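Local atomic coordinates of MobB protein homolog (Geobacillus stearothermophilus, PDB entry 1XJC), a protein that is of unproven function but, as a MobB homolog with a P-loop NTPase fold, probably binds nucleotide in the making of the molybdopterin guanine dinucleotide cofactor. Residues 16-19 with 20-24; 120-123 with 124-128. All blocks are in the same frame, centred on the assembly; numbering follows the deposited sequence.

Contact 1: residues 16-19 with 20-24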
# COMPACT_ATOMS: atom_id res chain seq x y z
N GLY A 16 -7.13 -6.24 7.29
CA GLY A 16 -5.83 -6.17 7.94
C GLY A 16 -4.88 -5.18 7.26
O GLY A 16 -3.70 -5.05 7.65
N LYS A 17 -5.36 -4.47 6.25
CA LYS A 17 -4.50 -3.51 5.57
C LYS A 17 -3.98 -2.39 6.48
O LYS A 17 -2.89 -1.88 6.25
CB LYS A 17 -5.19 -2.93 4.32
CG LYS A 17 -6.61 -2.51 4.50
CD LYS A 17 -7.30 -2.27 3.16
CE LYS A 17 -8.71 -1.77 3.37
NZ LYS A 17 -9.38 -1.48 2.07
N THR A 18 -4.75 -2.02 7.51
CA THR A 18 -4.30 -0.99 8.45
C THR A 18 -3.06 -1.48 9.22
O THR A 18 -2.09 -0.76 9.43
CB THR A 18 -5.41 -0.66 9.48
OG1 THR A 18 -6.55 -0.12 8.80
CG2 THR A 18 -4.90 0.34 10.52
N THR A 19 -3.12 -2.73 9.67
CA THR A 19 -2.00 -3.32 10.38
C THR A 19 -0.77 -3.35 9.45
O THR A 19 0.30 -2.89 9.83
CB THR A 19 -2.36 -4.74 10.85
OG1 THR A 19 -3.22 -4.63 12.00
CG2 THR A 19 -1.09 -5.56 11.21
N LEU A 20 -0.93 -3.86 8.23
CA LEU A 20 0.19 -3.91 7.29
C LEU A 20 0.76 -2.52 6.99
O LEU A 20 1.97 -2.32 7.07
CB LEU A 20 -0.21 -4.57 5.98
CG LEU A 20 0.92 -4.56 4.94
CD1 LEU A 20 2.13 -5.34 5.48
CD2 LEU A 20 0.43 -5.17 3.64
N MSE A 21 -0.10 -1.56 6.64
CA MSE A 21 0.37 -0.20 6.34
C MSE A 21 1.17 0.38 7.50
O MSE A 21 2.26 0.91 7.32
CB MSE A 21 -0.82 0.74 6.05
CG MSE A 21 -1.50 0.53 4.70
SE MSE A 21 -0.34 0.94 3.18
CE MSE A 21 -0.53 2.89 3.15
N GLU A 22 0.62 0.27 8.70
CA GLU A 22 1.31 0.82 9.86
C GLU A 22 2.66 0.20 10.12
O GLU A 22 3.66 0.91 10.32
CB GLU A 22 0.42 0.69 11.11
CG GLU A 22 -0.46 1.92 11.29
CD GLU A 22 -1.42 1.82 12.48
OE1 GLU A 22 -1.02 1.27 13.54
OE2 GLU A 22 -2.56 2.33 12.35
N LYS A 23 2.72 -1.12 10.11
CA LYS A 23 3.97 -1.81 10.38
C LYS A 23 4.97 -1.63 9.26
O LYS A 23 6.17 -1.49 9.52
CB LYS A 23 3.70 -3.30 10.61
CG LYS A 23 2.96 -3.57 11.91
CD LYS A 23 2.65 -5.05 12.06
CE LYS A 23 1.82 -5.29 13.31
NZ LYS A 23 2.54 -4.78 14.51
N TRP A 24 4.50 -1.63 8.02
CA TRP A 24 5.40 -1.49 6.88
C TRP A 24 5.98 -0.07 6.88
O TRP A 24 7.18 0.10 6.73
CB TRP A 24 4.64 -1.76 5.58
CG TRP A 24 5.52 -2.07 4.40
CD1 TRP A 24 6.88 -1.96 4.32
CD2 TRP A 24 5.09 -2.56 3.12
NE1 TRP A 24 7.32 -2.35 3.08
CE2 TRP A 24 6.24 -2.72 2.33
CE3 TRP A 24 3.83 -2.88 2.58
CZ2 TRP A 24 6.18 -3.20 1.01
CZ3 TRP A 24 3.77 -3.35 1.26
CH2 TRP A 24 4.94 -3.50 0.49
O HOH W 1 -2.52 2.39 9.06
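Thr19 and Lys23 lie side by side one turn apart, as do Thr18 and Glu22, in the opening turns of helix 17-30, where Gly16 holds the N-cap position. Four successive i to i+4 backbone bonds hold these turns: Leu20 N reaches Gly16 O at 3.1 Å, Met21 N reaches Lys17 O at 2.8 Å, and Glu22 and Lys23 bond likewise to Thr18 and Thr19. All are close to straight at the hydrogen, 165° or more.

The aliphatic contact joins a methyl and a methylene group. Thr19 has CG2 anti to its backbone N (OG1 at chi1 -76°), which turns the methyl alongside the Lys23 chain, 3.6 Å from Lys23 CE. That chain bends at its last torsion, and its ammonium makes a long, weak ion pair with Asp154.

Thr18 and Glu22 meet differently: Thr18 CG2 is a methyl lying against a carboxylate oxygen, 3.6 Å from Glu22 OE2. One water donates to Thr18 O at 3.2 Å and to Glu22 OE2 at 3.3 Å, tying the carboxylate to a carbonyl that already accepts the Glu22 amide.

Leu20 and selenomethionine Met21 turn inward onto Val9, Leu20 also meeting Tyr157 and Leu161. Lys17 runs out extended after CB, and its NZ bonds to Gly11 O. At Gly16, phi 116° leaves no room for a side chain beside the carbonyl oxygen of the residue before, so the position calls for glycine. Gly11, Gly16, Lys17 and Thr18 fit a P-loop (Walker A) pattern, and the strand-loop-helix arrangement is consistent with the phosphate-binding site of P-loop NTPases.

Contact 2: residues 120-123 with 124-128; sequences EDWA and SLQHL
Trp122 O receives Gln126 N at 2.8 Å, with a weaker bond from Leu125 N to the same oxygen. Residues 124-125 continue helix 119-125 with weak bonds: Ser124 N to both Glu120 O and Asp121 O, Leu125 N to Asp121 O. A type I turn from Leu125 to Leu128 follows.

Gln126 lays its CB over one face of the Trp122 indole as a CH-pi contact, 3.6 Å from the centroid of the six-membered ring and 14° off the normal. The two side chains cross at about a right angle, ring and amide planes 50° apart. Gln126 CG, at chi1 71°, sits between backbone N and carbonyl carbon and covers a face of the His127 imidazole. A water donates to Ala123 O at 2.6 Å, accepts from Gln126 NE2 and meets His127 NE2 at 2.8 Å. With an alanine in place of Trp122, Gln126 CB is likely to lose its aromatic platform and a gap to open toward Val114 and Ile131.

Asp121 forms a salt bridge with Arg117; Ser124 OG bonds to Tyr12 OH. Trp122 packs on strands 112-116 and 131-136, and Leu125 on Val114, fitting the helix into the beta-alpha-beta unit of these strands.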
# COMPACT_ATOMS: atom_id res chain seq x y z
N GLU A 120 -13.49 -16.45 0.16
CA GLU A 120 -14.41 -15.64 -0.64
C GLU A 120 -13.76 -14.31 -1.07
O GLU A 120 -13.91 -13.89 -2.23
CB GLU A 120 -15.70 -15.36 0.13
CG GLU A 120 -16.68 -14.46 -0.60
CD GLU A 120 -18.00 -14.28 0.15
OE1 GLU A 120 -18.70 -15.29 0.40
OE2 GLU A 120 -18.35 -13.12 0.48
N ASP A 121 -13.06 -13.65 -0.15
CA ASP A 121 -12.37 -12.40 -0.49
C ASP A 121 -11.34 -12.70 -1.58
O ASP A 121 -11.18 -11.94 -2.54
CB ASP A 121 -11.58 -11.84 0.70
CG ASP A 121 -12.42 -11.02 1.65
OD1 ASP A 121 -13.63 -10.87 1.45
OD2 ASP A 121 -11.84 -10.50 2.63
N TRP A 122 -10.60 -13.79 -1.40
CA TRP A 122 -9.54 -14.18 -2.33
C TRP A 122 -10.07 -14.49 -3.72
O TRP A 122 -9.41 -14.19 -4.72
CB TRP A 122 -8.78 -15.39 -1.79
CG TRP A 122 -7.70 -15.91 -2.71
CD1 TRP A 122 -7.57 -17.19 -3.19
CD2 TRP A 122 -6.60 -15.16 -3.27
NE1 TRP A 122 -6.47 -17.28 -4.01
CE2 TRP A 122 -5.86 -16.05 -4.07
CE3 TRP A 122 -6.18 -13.82 -3.16
CZ2 TRP A 122 -4.71 -15.65 -4.78
CZ3 TRP A 122 -5.04 -13.42 -3.87
CH2 TRP A 122 -4.32 -14.33 -4.67
N ALA A 123 -11.24 -15.12 -3.78
CA ALA A 123 -11.85 -15.46 -5.06
C ALA A 123 -12.10 -14.20 -5.89
O ALA A 123 -11.94 -14.22 -7.11
CB ALA A 123 -13.16 -16.22 -4.84
N SER A 124 -12.49 -13.11 -5.25
CA SER A 124 -12.75 -11.89 -6.02
C SER A 124 -11.53 -10.99 -6.19
O SER A 124 -11.60 -10.03 -6.97
CB SER A 124 -13.87 -11.09 -5.38
OG SER A 124 -13.45 -10.52 -4.16
N LEU A 125 -10.44 -11.28 -5.49
CA LEU A 125 -9.23 -10.46 -5.57
C LEU A 125 -8.04 -11.14 -6.26
O LEU A 125 -7.06 -10.48 -6.59
CB LEU A 125 -8.79 -10.03 -4.16
CG LEU A 125 -9.77 -9.17 -3.34
CD1 LEU A 125 -9.25 -8.99 -1.93
CD2 LEU A 125 -9.97 -7.82 -3.99
N GLN A 126 -8.12 -12.45 -6.47
CA GLN A 126 -7.03 -13.21 -7.09
C GLN A 126 -6.76 -12.84 -8.54
O GLN A 126 -5.71 -13.16 -9.07
CB GLN A 126 -7.32 -14.72 -7.02
CG GLN A 126 -8.44 -15.21 -7.94
CD GLN A 126 -8.67 -16.72 -7.82
OE1 GLN A 126 -7.73 -17.48 -7.58
NE2 GLN A 126 -9.91 -17.15 -8.03
N HIS A 127 -7.69 -12.15 -9.19
CA HIS A 127 -7.46 -11.80 -10.58
C HIS A 127 -6.78 -10.45 -10.82
O HIS A 127 -6.62 -10.03 -11.97
CB HIS A 127 -8.77 -11.92 -11.36
CG HIS A 127 -9.33 -13.31 -11.33
ND1 HIS A 127 -8.64 -14.39 -11.83
CD2 HIS A 127 -10.49 -13.80 -10.82
CE1 HIS A 127 -9.35 -15.49 -11.63
NE2 HIS A 127 -10.47 -15.16 -11.03
N LEU A 128 -6.36 -9.80 -9.74
CA LEU A 128 -5.69 -8.51 -9.87
C LEU A 128 -4.30 -8.71 -10.46
O LEU A 128 -3.76 -9.82 -10.47
CB LEU A 128 -5.59 -7.80 -8.52
CG LEU A 128 -6.93 -7.43 -7.89
CD1 LEU A 128 -6.70 -6.82 -6.52
CD2 LEU A 128 -7.66 -6.42 -8.80
O HOH W 2 -12.47 -15.70 -9.12

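In the fold
Contact 1 comes first along the chain and contact 2 well after it, in series, with centres about 19 Å apart and nearest atoms about 8 Å apart. Both lie on helices that pack against the parallel sheet of the P-loop NTPase fold: helix 17-30 follows strand 6-10, and helix 119-125 connects strands 112-116 and 131-136. Strands 6-10 and 112-116 are neighbours in that sheet, and on 112-116 Leu20 meets Val113 and Trp122 the next residue, Val114, consistent with helices on opposite faces. Tyr12, in the loop between strand 6-10 and helix 17-30, touches Asp121 and Leu125, so contact 2 borders the probable nucleotide-binding loop that leads into contact 1.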